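TsrE (Streptomyces laurentii, PDB 7CWW) probably acts as a cyclase in the biosynthesis of a thiopeptide antibiotic, closing the nitrogen heterocycle that turns the linear precursor into a macrocycle. Local coordinates at residues R206-V209 / E210-S213; P155-A158 / K159-Y162; A226-W229 / L230-L233; G129-A132 / L133-V137; A120-T123 / L124-T127. All blocks are in the same frame, centred on the assembly; numbering follows the deposited sequence.

Interaction 1: R206-V209 / E210-S213; sequences RTLV and EQMS
Gln211 lies back along the turn that begins at Thr207, and its side chain shows how a helix can cover its own carbonyls. CB sits 3.4 Å from Thr207 O. CG, turned anti to the residue's own carbonyl carbon (chi1 -68°), comes closer still, at 3.1 Å from Thr207 O. That same oxygen takes the backbone bond from Gln211 N, 2.9 Å from N to Thr207 O, so amide and aliphatic stem close round one acceptor. Beyond CG the chain runs extended, and CD lies 3.5 Å from Thr207 O. At the tip NE2 touches the methyl of Thr207, 3.7 Å from CG2, and OE1 comes beside Leu208 CD2 at 3.9 Å. These are packing contacts of the amide with methyl groups. The setting is the last turn of helix 183-211, where Met212 is the first residue to leave helical geometry. Its N-H is shared weakly between Leu208 O and Val209 O, as the regular i to i+4 pattern dissolves. Ser213 then turns back: its OG donates to Glu210 O over 2.6 Å, and Ser213 N reaches Glu210 O from the same face of the carbonyl plane. Leu208 and Met212 pack on helix 131-149 through Cys144, and Val209 meets Phe345 and Tyr349 of helix 331-349. At the more exposed side Arg206, whose backbone O is bonded by Glu210 N, sends its guanidinium to a salt bridge with Glu348.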
loop_
_atom_site.group_PDB
_atom_site.type_symbol
_atom_site.label_atom_id
_atom_site.label_comp_id
_atom_site.label_asym_id
_atom_site.label_seq_id
_atom_site.Cartn_x
_atom_site.Cartn_y
_atom_site.Cartn_z
ATOM N N ARG A 206 -9.029 3.416 -18.264
ATOM C CA ARG A 206 -9.450 4.713 -18.787
ATOM C C ARG A 206 -10.742 5.161 -18.120
ATOM O O ARG A 206 -10.933 6.353 -17.844
ATOM C CB ARG A 206 -9.620 4.658 -20.311
ATOM C CG ARG A 206 -10.025 6.005 -20.918
ATOM C CD ARG A 206 -9.713 6.128 -22.409
ATOM N NE ARG A 206 -9.290 7.493 -22.716
ATOM C CZ ARG A 206 -8.147 7.821 -23.304
ATOM N NH1 ARG A 206 -7.865 9.098 -23.520
ATOM N NH2 ARG A 206 -7.290 6.885 -23.689
ATOM N N THR A 207 -11.628 4.209 -17.831
ATOM C CA THR A 207 -12.914 4.537 -17.218
ATOM C C THR A 207 -12.736 5.020 -15.783
ATOM O O THR A 207 -13.424 5.949 -15.345
ATOM C CB THR A 207 -13.821 3.319 -17.267
ATOM O OG1 THR A 207 -14.243 3.128 -18.620
ATOM C CG2 THR A 207 -15.035 3.514 -16.359
ATOM N N LEU A 208 -11.822 4.398 -15.037
ATOM C CA LEU A 208 -11.533 4.869 -13.688
ATOM C C LEU A 208 -10.940 6.267 -13.711
ATOM O O LEU A 208 -11.291 7.111 -12.880
ATOM C CB LEU A 208 -10.570 3.912 -12.990
ATOM C CG LEU A 208 -11.121 2.534 -12.632
ATOM C CD1 LEU A 208 -9.962 1.579 -12.358
ATOM C CD2 LEU A 208 -12.025 2.676 -11.410
ATOM N N VAL A 209 -10.023 6.522 -14.645
ATOM C CA VAL A 209 -9.422 7.848 -14.741
ATOM C C VAL A 209 -10.483 8.878 -15.092
ATOM O O VAL A 209 -10.518 9.978 -14.519
ATOM C CB VAL A 209 -8.266 7.839 -15.758
ATOM C CG1 VAL A 209 -7.722 9.256 -15.946
ATOM C CG2 VAL A 209 -7.151 6.881 -15.298
ATOM N N GLU A 210 -11.384 8.537 -16.022
ATOM C CA GLU A 210 -12.489 9.440 -16.317
ATOM C C GLU A 210 -13.346 9.678 -15.077
ATOM O O GLU A 210 -13.768 10.811 -14.807
ATOM C CB GLU A 210 -13.347 8.884 -17.459
ATOM C CG GLU A 210 -14.689 9.597 -17.644
ATOM C CD GLU A 210 -14.559 10.967 -18.310
ATOM O OE1 GLU A 210 -15.416 11.851 -18.053
ATOM O OE2 GLU A 210 -13.596 11.163 -19.088
ATOM N N GLN A 211 -13.623 8.624 -14.313
ATOM C CA GLN A 211 -14.448 8.789 -13.117
ATOM C C GLN A 211 -13.726 9.590 -12.042
ATOM O O GLN A 211 -14.370 10.117 -11.130
ATOM C CB GLN A 211 -14.858 7.413 -12.579
ATOM C CG GLN A 211 -15.836 6.656 -13.500
ATOM C CD GLN A 211 -16.027 5.198 -13.079
ATOM O OE1 GLN A 211 -15.206 4.637 -12.356
ATOM N NE2 GLN A 211 -17.119 4.589 -13.526
ATOM N N MET A 212 -12.401 9.688 -12.140
ATOM C CA MET A 212 -11.566 10.488 -11.254
ATOM C C MET A 212 -11.259 11.874 -11.825
ATOM O O MET A 212 -10.283 12.509 -11.403
ATOM C CB MET A 212 -10.257 9.746 -10.970
ATOM C CG MET A 212 -10.424 8.503 -10.120
ATOM S SD MET A 212 -11.082 8.861 -8.493
ATOM C CE MET A 212 -9.930 10.094 -7.900
ATOM N N SER A 213 -12.067 12.366 -12.769
ATOM C CA SER A 213 -11.686 13.596 -13.469
ATOM C C SER A 213 -11.657 14.812 -12.545
ATOM O O SER A 213 -10.898 15.750 -12.796
ATOM C CB SER A 213 -12.631 13.850 -14.650
ATOM O OG SER A 213 -12.427 12.839 -15.628
#

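Interaction 2: P155-A158 / K159-Y162; sequences PSIA and KFGY
Ile157 meets Phe160 at the rim of its ring: CD1 lies 3.4 Å from Phe160 CE2, at the edge and in the plane of the aromatic group. A chi1 of -169° sends CG1 anti to the backbone N, and an unusual chi2 of 95° turns CD1 to the ring edge, so that the two side chains cross at a slant. Over one face of the same ring stands Lys159 CG, displaced toward the rim. The lysine chain otherwise runs extended past Ser156 O, with CE 3.5 Å from that oxygen. A water completes the link, donating to Ser156 O over 2.8 Å and accepting from Lys159 NZ over 2.8 Å; the ammonium group also donates to Ser359 O, beyond this stretch. Behind these contacts lies the backbone of the short helix 155-158 as it runs out. Lys159 N still bonds Pro155 O, but Phe160 N donates to Ile157 O at 3.0 Å, three residues back. A type I beta turn from Ala158 to Gly161 follows, closed by Gly161 N to Ala158 O at 3.1 Å, and Gly161 leaves the helical region with positive phi. Further out, Leu167 of helix 163-177 touches both Ile157 and Phe160, and Leu356 packs against the ring; Ser156 OG is bonded to Tyr299. The nearest atoms of the Ile157 side chain and the bound polyethylene glycol are about 4 Å apart. The chemistry is thus divided: an apolar pair packs on neighbouring helices, whereas the lysine charge rests on a water and on Ser359 O, a setting consistent with a protonated amine.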
loop_
_atom_site.group_PDB
_atom_site.type_symbol
_atom_site.label_atom_id
_atom_site.label_comp_id
_atom_site.label_asym_id
_atom_site.label_seq_id
_atom_site.Cartn_x
_atom_site.Cartn_y
_atom_site.Cartn_z
ATOM N N PRO A 155 4.013 21.411 -7.478
ATOM C CA PRO A 155 3.433 21.864 -8.754
ATOM C C PRO A 155 4.199 21.414 -9.986
ATOM O O PRO A 155 3.590 21.193 -11.041
ATOM C CB PRO A 155 3.462 23.391 -8.614
ATOM C CG PRO A 155 3.393 23.621 -7.146
ATOM C CD PRO A 155 4.215 22.525 -6.538
ATOM N N SER A 156 5.520 21.255 -9.893
ATOM C CA SER A 156 6.264 20.845 -11.074
ATOM C C SER A 156 5.984 19.396 -11.469
ATOM O O SER A 156 6.320 19.003 -12.591
ATOM C CB SER A 156 7.759 21.057 -10.838
ATOM O OG SER A 156 8.121 20.529 -9.572
ATOM N N ILE A 157 5.365 18.600 -10.599
ATOM C CA ILE A 157 4.959 17.251 -10.988
ATOM C C ILE A 157 3.437 17.127 -10.939
ATOM O O ILE A 157 2.843 16.331 -11.680
ATOM C CB ILE A 157 5.651 16.188 -10.109
ATOM C CG1 ILE A 157 5.437 14.785 -10.674
ATOM C CG2 ILE A 157 5.166 16.247 -8.696
ATOM C CD1 ILE A 157 6.564 14.328 -11.564
ATOM N N ALA A 158 2.788 17.921 -10.082
ATOM C CA ALA A 158 1.327 17.941 -10.047
ATOM C C ALA A 158 0.724 18.323 -11.399
ATOM O O ALA A 158 -0.406 17.920 -11.704
ATOM C CB ALA A 158 0.840 18.912 -8.963
ATOM N N LYS A 159 1.457 19.080 -12.218
ATOM C CA LYS A 159 0.982 19.422 -13.556
ATOM C C LYS A 159 0.606 18.194 -14.383
ATOM O O LYS A 159 -0.201 18.313 -15.308
ATOM C CB LYS A 159 2.051 20.226 -14.295
ATOM C CG LYS A 159 3.303 19.397 -14.632
ATOM C CD LYS A 159 4.375 20.239 -15.337
ATOM C CE LYS A 159 5.454 19.340 -15.952
ATOM N NZ LYS A 159 6.510 20.172 -16.629
ATOM N N PHE A 160 1.181 17.025 -14.080
ATOM C CA PHE A 160 0.933 15.820 -14.867
ATOM C C PHE A 160 -0.453 15.227 -14.648
ATOM O O PHE A 160 -0.885 14.392 -15.453
ATOM C CB PHE A 160 1.967 14.742 -14.526
ATOM C CG PHE A 160 3.334 15.025 -15.060
ATOM C CD1 PHE A 160 3.501 15.474 -16.352
ATOM C CD2 PHE A 160 4.459 14.834 -14.265
ATOM C CE1 PHE A 160 4.772 15.737 -16.852
ATOM C CE2 PHE A 160 5.729 15.097 -14.758
ATOM C CZ PHE A 160 5.882 15.552 -16.056
ATOM N N GLY A 161 -1.132 15.588 -13.559
ATOM C CA GLY A 161 -2.423 14.971 -13.260
ATOM C C GLY A 161 -2.293 13.455 -13.179
ATOM O O GLY A 161 -1.381 12.920 -12.541
ATOM N N TYR A 162 -3.210 12.754 -13.859
ATOM C CA TYR A 162 -3.237 11.292 -13.835
ATOM C C TYR A 162 -1.918 10.690 -14.311
ATOM O O TYR A 162 -1.589 9.555 -13.945
ATOM C CB TYR A 162 -4.406 10.768 -14.696
ATOM C CG TYR A 162 -4.282 11.072 -16.189
ATOM C CD1 TYR A 162 -4.852 12.215 -16.741
ATOM C CD2 TYR A 162 -3.604 10.209 -17.039
ATOM C CE1 TYR A 162 -4.738 12.494 -18.099
ATOM C CE2 TYR A 162 -3.486 10.476 -18.398
ATOM C CZ TYR A 162 -4.048 11.615 -18.923
ATOM O OH TYR A 162 -3.923 11.874 -20.275
HETATM O O HOH W 1 7.764 20.735 -14.222
#

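Interaction 3: A226-W229 / L230-L233; sequences AREW and LVRL
Glu228 OE2 is gripped twice by one guanidinium group. Arg232 NE donates to it over 2.8 Å, and Arg232 NH2 adds a weak bond to the same Glu228 OE2 at 3.0 Å, poorly aligned. The carboxylate oxygen is met on its anti side, somewhat out of its plane, and the two flat groups are turned 59° against each other; this is a forked salt bridge to one oxygen and not a paired one. Glutamate bends at chi2 (71°) to bring OE2 across, while the arginine reaches it with an extended stem. The spacing is the classic i to i+4 salt bridge of an alpha helix, here on the partly exposed side of helix 224-245, with regular backbone bonds beneath it; Arg232 N itself donates to Glu228 O. A second i to i+4 pair lies on the buried side. Trp229 and Leu233 run side by side and point the same way, with Leu233 CD2 3.8 Å from Trp229 CZ2 in an oblique approach to the indole. Leu230 CD2 touches the pyrrole part at Trp229 CD1, 4.0 Å away, and Leu230 CG rests 3.1 Å from Ala226 O. The indole is fixed from outside: NE1 donates to Thr145 OG1 of helix 131-149, His323 stacks on the ring, and Phe112 and Phe141 meet it at steeper angles. Leu233 reaches on to Thr320 of helix 308-326.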
loop_
_atom_site.group_PDB
_atom_site.type_symbol
_atom_site.label_atom_id
_atom_site.label_comp_id
_atom_site.label_asym_id
_atom_site.label_seq_id
_atom_site.Cartn_x
_atom_site.Cartn_y
_atom_site.Cartn_z
ATOM N N ALA A 226 -13.831 1.676 -3.734
ATOM C CA ALA A 226 -12.732 2.584 -4.053
ATOM C C ALA A 226 -13.048 3.979 -3.558
ATOM O O ALA A 226 -12.180 4.663 -2.999
ATOM C CB ALA A 226 -12.467 2.601 -5.561
ATOM N N ARG A 227 -14.301 4.410 -3.743
ATOM C CA ARG A 227 -14.703 5.741 -3.315
ATOM C C ARG A 227 -14.442 5.933 -1.829
ATOM O O ARG A 227 -13.890 6.959 -1.411
ATOM C CB ARG A 227 -16.181 5.963 -3.637
ATOM C CG ARG A 227 -16.647 7.401 -3.489
ATOM C CD ARG A 227 -18.154 7.516 -3.801
ATOM N NE ARG A 227 -18.693 8.814 -3.403
ATOM C CZ ARG A 227 -19.959 9.019 -3.038
ATOM N NH1 ARG A 227 -20.822 8.009 -3.013
ATOM N NH2 ARG A 227 -20.363 10.237 -2.697
ATOM N N GLU A 228 -14.844 4.957 -1.011
ATOM C CA GLU A 228 -14.642 5.072 0.434
ATOM C C GLU A 228 -13.157 5.122 0.770
ATOM O O GLU A 228 -12.732 5.919 1.619
ATOM C CB GLU A 228 -15.333 3.908 1.163
ATOM C CG GLU A 228 -15.291 3.966 2.696
ATOM C CD GLU A 228 -16.193 5.060 3.277
ATOM O OE1 GLU A 228 -17.004 5.644 2.522
ATOM O OE2 GLU A 228 -16.094 5.334 4.495
ATOM N N TRP A 229 -12.352 4.284 0.111
ATOM C CA TRP A 229 -10.904 4.370 0.289
ATOM C C TRP A 229 -10.392 5.761 -0.055
ATOM O O TRP A 229 -9.635 6.362 0.719
ATOM C CB TRP A 229 -10.187 3.331 -0.572
ATOM C CG TRP A 229 -8.713 3.642 -0.690
ATOM C CD1 TRP A 229 -8.072 4.206 -1.761
ATOM C CD2 TRP A 229 -7.698 3.413 0.310
ATOM N NE1 TRP A 229 -6.722 4.336 -1.484
ATOM C CE2 TRP A 229 -6.474 3.874 -0.218
ATOM C CE3 TRP A 229 -7.718 2.895 1.612
ATOM C CZ2 TRP A 229 -5.262 3.791 0.497
ATOM C CZ3 TRP A 229 -6.517 2.826 2.325
ATOM C CH2 TRP A 229 -5.304 3.269 1.755
ATOM N N LEU A 230 -10.799 6.294 -1.223
ATOM C CA LEU A 230 -10.244 7.563 -1.690
ATOM C C LEU A 230 -10.605 8.705 -0.753
ATOM O O LEU A 230 -9.740 9.526 -0.421
ATOM C CB LEU A 230 -10.740 7.886 -3.110
ATOM C CG LEU A 230 -10.263 6.860 -4.138
ATOM C CD1 LEU A 230 -11.160 6.870 -5.373
ATOM C CD2 LEU A 230 -8.781 7.062 -4.499
ATOM N N VAL A 231 -11.873 8.795 -0.330
ATOM C CA VAL A 231 -12.274 9.946 0.477
ATOM C C VAL A 231 -11.572 9.907 1.834
ATOM O O VAL A 231 -11.163 10.948 2.364
ATOM C CB VAL A 231 -13.814 10.039 0.616
ATOM C CG1 VAL A 231 -14.468 10.226 -0.762
ATOM C CG2 VAL A 231 -14.393 8.817 1.307
ATOM N N ARG A 232 -11.408 8.715 2.410
ATOM C CA ARG A 232 -10.718 8.620 3.694
ATOM C C ARG A 232 -9.240 8.979 3.560
ATOM O O ARG A 232 -8.716 9.776 4.343
ATOM C CB ARG A 232 -10.905 7.225 4.272
ATOM C CG ARG A 232 -12.347 6.984 4.678
ATOM C CD ARG A 232 -12.474 5.916 5.738
ATOM N NE ARG A 232 -13.878 5.738 6.093
ATOM C CZ ARG A 232 -14.455 6.255 7.173
ATOM N NH1 ARG A 232 -13.750 6.990 8.027
ATOM N NH2 ARG A 232 -15.749 6.040 7.394
ATOM N N LEU A 233 -8.549 8.418 2.563
ATOM C CA LEU A 233 -7.145 8.793 2.384
ATOM C C LEU A 233 -7.018 10.279 2.099
ATOM O O LEU A 233 -6.144 10.958 2.650
ATOM C CB LEU A 233 -6.497 7.981 1.259
ATOM C CG LEU A 233 -4.993 8.196 1.041
ATOM C CD1 LEU A 233 -4.127 7.763 2.265
ATOM C CD2 LEU A 233 -4.524 7.468 -0.233
#

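Interaction 4: G129-A132 / L133-V137; sequences GNRA and LRLAV
Leu135 CD1 sits squarely over the guanidinium of Arg131, 3.7 Å above its plane and over its centre. The extended stem, from CG to NE, brings the flat group level with the leucine, and a chi4 of 90° turns its face to CD1; lower down, Arg131 CG is 3.8 Å from Leu135 CD1. A methyl group thus covers one broad face, and the N-H groups at the rim are left to work in other directions: NH1 forms a salt bridge with Asp333. Just before it in the chain a second flat group meets a leucine. The carboxamide of Asn130 crosses Leu133 obliquely, with CG 3.4 Å from Leu133 CB and ND2 3.8 Å from Leu133 CD2. CG is anti to the backbone N (chi1 -163°), and this turn brings the amide oxygen over the start of helix 131-149. Asn130 is the N-cap: its OD1 accepts from Leu133 N at 3.2 Å. The donor stands well above the carboxamide plane, 68° out of it, so the bond is made to a face of the C=O group although the N-H itself is fairly straight. Asn130 also serves through its backbone, its O taking Arg134 N at 3.0 Å, the first bond of the regular helical series that Leu135 N to Arg131 O continues. Gly129, with positive phi, leads into the cap. Arg134, its chain bent at chi3, turns away from these two pairs toward Thr127 of the preceding helix, to whose OG1 its NE donates, and its NH1 forms a salt bridge with Glu19. Leu135 further packs on Phe329.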
loop_
_atom_site.group_PDB
_atom_site.type_symbol
_atom_site.label_atom_id
_atom_site.label_comp_id
_atom_site.label_asym_id
_atom_site.label_seq_id
_atom_site.Cartn_x
_atom_site.Cartn_y
_atom_site.Cartn_z
ATOM N N GLY A 129 -13.530 -15.567 -0.964
ATOM C CA GLY A 129 -13.457 -16.689 -1.877
ATOM C C GLY A 129 -13.414 -16.338 -3.345
ATOM O O GLY A 129 -13.562 -17.236 -4.179
ATOM N N ASN A 130 -13.212 -15.064 -3.697
ATOM C CA ASN A 130 -13.220 -14.620 -5.091
ATOM C C ASN A 130 -11.937 -13.826 -5.322
ATOM O O ASN A 130 -11.910 -12.603 -5.151
ATOM C CB ASN A 130 -14.475 -13.795 -5.401
ATOM C CG ASN A 130 -14.732 -13.655 -6.891
ATOM O OD1 ASN A 130 -13.824 -13.806 -7.714
ATOM N ND2 ASN A 130 -15.978 -13.353 -7.247
ATOM N N ARG A 131 -10.865 -14.535 -5.691
ATOM C CA ARG A 131 -9.579 -13.873 -5.886
ATOM C C ARG A 131 -9.638 -12.852 -7.019
ATOM O O ARG A 131 -9.087 -11.752 -6.900
ATOM C CB ARG A 131 -8.497 -14.912 -6.157
ATOM C CG ARG A 131 -7.277 -14.357 -6.856
ATOM C CD ARG A 131 -6.148 -15.355 -6.807
ATOM N NE ARG A 131 -5.022 -14.948 -7.638
ATOM C CZ ARG A 131 -4.011 -14.209 -7.201
ATOM N NH1 ARG A 131 -3.982 -13.817 -5.936
ATOM N NH2 ARG A 131 -3.027 -13.869 -8.024
ATOM N N ALA A 132 -10.300 -13.200 -8.125
ATOM C CA ALA A 132 -10.377 -12.288 -9.267
ATOM C C ALA A 132 -11.124 -11.009 -8.912
ATOM O O ALA A 132 -10.737 -9.916 -9.340
ATOM C CB ALA A 132 -11.053 -12.982 -10.453
ATOM N N LEU A 133 -12.209 -11.122 -8.149
ATOM C CA LEU A 133 -12.921 -9.919 -7.737
ATOM C C LEU A 133 -12.061 -9.077 -6.800
ATOM O O LEU A 133 -12.036 -7.847 -6.907
ATOM C CB LEU A 133 -14.252 -10.292 -7.084
ATOM C CG LEU A 133 -15.253 -9.164 -6.824
ATOM C CD1 LEU A 133 -15.513 -8.328 -8.088
ATOM C CD2 LEU A 133 -16.559 -9.720 -6.262
ATOM N N ARG A 134 -11.319 -9.720 -5.892
ATOM C CA ARG A 134 -10.484 -8.939 -4.985
ATOM C C ARG A 134 -9.326 -8.268 -5.722
ATOM O O ARG A 134 -8.925 -7.157 -5.365
ATOM C CB ARG A 134 -9.965 -9.819 -3.851
ATOM C CG ARG A 134 -9.402 -9.029 -2.673
ATOM C CD ARG A 134 -9.063 -9.987 -1.517
ATOM N NE ARG A 134 -10.266 -10.511 -0.872
ATOM C CZ ARG A 134 -10.274 -11.504 0.018
ATOM N NH1 ARG A 134 -9.144 -12.102 0.358
ATOM N NH2 ARG A 134 -11.418 -11.907 0.564
ATOM N N LEU A 135 -8.788 -8.915 -6.758
ATOM C CA LEU A 135 -7.779 -8.259 -7.584
ATOM C C LEU A 135 -8.367 -7.057 -8.320
ATOM O O LEU A 135 -7.719 -6.013 -8.431
ATOM C CB LEU A 135 -7.202 -9.263 -8.576
ATOM C CG LEU A 135 -6.236 -10.276 -7.960
ATOM C CD1 LEU A 135 -6.026 -11.441 -8.914
ATOM C CD2 LEU A 135 -4.904 -9.607 -7.611
ATOM N N ALA A 136 -9.596 -7.190 -8.832
ATOM C CA ALA A 136 -10.240 -6.072 -9.514
ATOM C C ALA A 136 -10.489 -4.919 -8.554
ATOM O O ALA A 136 -10.307 -3.745 -8.911
ATOM C CB ALA A 136 -11.552 -6.529 -10.158
ATOM N N VAL A 137 -10.908 -5.233 -7.330
ATOM C CA VAL A 137 -11.110 -4.193 -6.327
ATOM C C VAL A 137 -9.802 -3.470 -6.045
ATOM O O VAL A 137 -9.766 -2.237 -5.948
ATOM C CB VAL A 137 -11.726 -4.803 -5.054
ATOM C CG1 VAL A 137 -11.570 -3.861 -3.883
ATOM C CG2 VAL A 137 -13.201 -5.101 -5.295
#

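Interaction 5: A120-T123 / L124-T127; sequences ALDT and LRAT
Within helix 106-127, between the following helix 131-149 and the helix 15-35 beside the three-stranded sheet, Thr127 reaches back one turn to Thr123. Its OG1 donates to Thr123 O at 2.8 Å, and Thr127 N adds a weak bond to the same Thr123 O at 3.2 Å. Here a chi1 of 60° sets OG1 between backbone N and carbonyl carbon, from where it meets Thr123 O. The preceding bonds are regular, with Leu124 N to Ala120 O at 3.0 Å and Arg125 N to Leu121 O at 2.8 Å. Along the exposed side the extended Arg125 chain lies back along Leu121: CG lies 3.3 Å from Leu121 O, and NH2 reaches Leu121 CB at 3.9 Å. Asp122 OD1 stands 4.3 Å from Arg125 NH2, near the guanidinium edge but too far for a salt bridge, while NH1 bonds Leu23 O. On the buried side Leu121 packs on Leu22 and Trp42, and Leu124 on Leu23 and Tyr44. Because Thr127 OG1 spends its proton on Thr123 O, it can serve Arg134 of the next helix as an acceptor, so that one hydroxyl plays both parts at once.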
loop_
_atom_site.group_PDB
_atom_site.type_symbol
_atom_site.label_atom_id
_atom_site.label_comp_id
_atom_site.label_asym_id
_atom_site.label_seq_id
_atom_site.Cartn_x
_atom_site.Cartn_y
_atom_site.Cartn_z
ATOM N N ALA A 120 -11.782 -2.206 5.207
ATOM C CA ALA A 120 -10.997 -3.405 4.932
ATOM C C ALA A 120 -11.848 -4.654 5.121
ATOM O O ALA A 120 -11.846 -5.554 4.272
ATOM C CB ALA A 120 -9.752 -3.429 5.823
ATOM N N LEU A 121 -12.629 -4.702 6.209
ATOM C CA LEU A 121 -13.470 -5.872 6.458
ATOM C C LEU A 121 -14.555 -6.004 5.401
ATOM O O LEU A 121 -14.828 -7.109 4.914
ATOM C CB LEU A 121 -14.110 -5.786 7.843
ATOM C CG LEU A 121 -13.129 -5.722 9.020
ATOM C CD1 LEU A 121 -13.869 -5.347 10.299
ATOM C CD2 LEU A 121 -12.480 -7.082 9.154
ATOM N N ASP A 122 -15.199 -4.889 5.052
ATOM C CA ASP A 122 -16.236 -4.921 4.026
ATOM C C ASP A 122 -15.669 -5.404 2.702
ATOM O O ASP A 122 -16.334 -6.137 1.960
ATOM C CB ASP A 122 -16.845 -3.531 3.855
ATOM C CG ASP A 122 -17.773 -3.155 4.991
ATOM O OD1 ASP A 122 -18.081 -4.035 5.829
ATOM O OD2 ASP A 122 -18.174 -1.971 5.049
ATOM N N THR A 123 -14.440 -4.984 2.390
ATOM C CA THR A 123 -13.776 -5.404 1.160
ATOM C C THR A 123 -13.538 -6.909 1.156
ATOM O O THR A 123 -13.864 -7.597 0.180
ATOM C CB THR A 123 -12.456 -4.635 1.006
ATOM O OG1 THR A 123 -12.717 -3.222 0.962
ATOM C CG2 THR A 123 -11.717 -5.059 -0.245
ATOM N N LEU A 124 -12.975 -7.435 2.251
ATOM C CA LEU A 124 -12.799 -8.881 2.391
ATOM C C LEU A 124 -14.132 -9.621 2.288
ATOM O O LEU A 124 -14.237 -10.634 1.586
ATOM C CB LEU A 124 -12.113 -9.198 3.720
ATOM C CG LEU A 124 -10.702 -8.599 3.815
ATOM C CD1 LEU A 124 -10.106 -8.861 5.185
ATOM C CD2 LEU A 124 -9.805 -9.159 2.702
ATOM N N ARG A 125 -15.164 -9.140 2.991
ATOM C CA ARG A 125 -16.449 -9.836 2.968
ATOM C C ARG A 125 -17.042 -9.854 1.569
ATOM O O ARG A 125 -17.625 -10.860 1.144
ATOM C CB ARG A 125 -17.438 -9.182 3.936
ATOM C CG ARG A 125 -17.111 -9.376 5.391
ATOM C CD ARG A 125 -18.299 -9.023 6.287
ATOM N NE ARG A 125 -18.069 -9.502 7.647
ATOM C CZ ARG A 125 -17.710 -8.720 8.656
ATOM N NH1 ARG A 125 -17.520 -9.242 9.863
ATOM N NH2 ARG A 125 -17.555 -7.414 8.460
ATOM N N ALA A 126 -16.924 -8.741 0.844
ATOM C CA ALA A 126 -17.520 -8.649 -0.485
ATOM C C ALA A 126 -16.808 -9.525 -1.503
ATOM O O ALA A 126 -17.389 -9.844 -2.543
ATOM C CB ALA A 126 -17.508 -7.200 -0.975
ATOM N N THR A 127 -15.562 -9.903 -1.238
ATOM C CA THR A 127 -14.772 -10.653 -2.200
ATOM C C THR A 127 -14.339 -11.997 -1.646
ATOM O O THR A 127 -13.489 -12.658 -2.252
ATOM C CB THR A 127 -13.551 -9.840 -2.632
ATOM O OG1 THR A 127 -12.744 -9.535 -1.486
ATOM C CG2 THR A 127 -13.993 -8.542 -3.302
#

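Overall arrangement
All five contacts are local ones within consecutive residues, yet their chemistry follows their place. Interactions 4 and 5 belong to successive helices, 131-149 and 106-127, and touch directly: Leu133 CG packs on Thr127 CG2 at 3.8 Å. Interaction 5 is largely buried, whereas interaction 4 lies at the surface, where cap and guanidinium contacts prevail. Interactions 1 and 3 also meet, Met212 SD to Leu230 CD1 at 3.7 Å; the first closes a helix and the second lies near the start of its helix, joining a salt bridge to an aromatic core. Interaction 2 touches interaction 1 through Tyr162 and Val209, and runs from a short helix into a beta turn, with a water bridging Lys159 and Ser156.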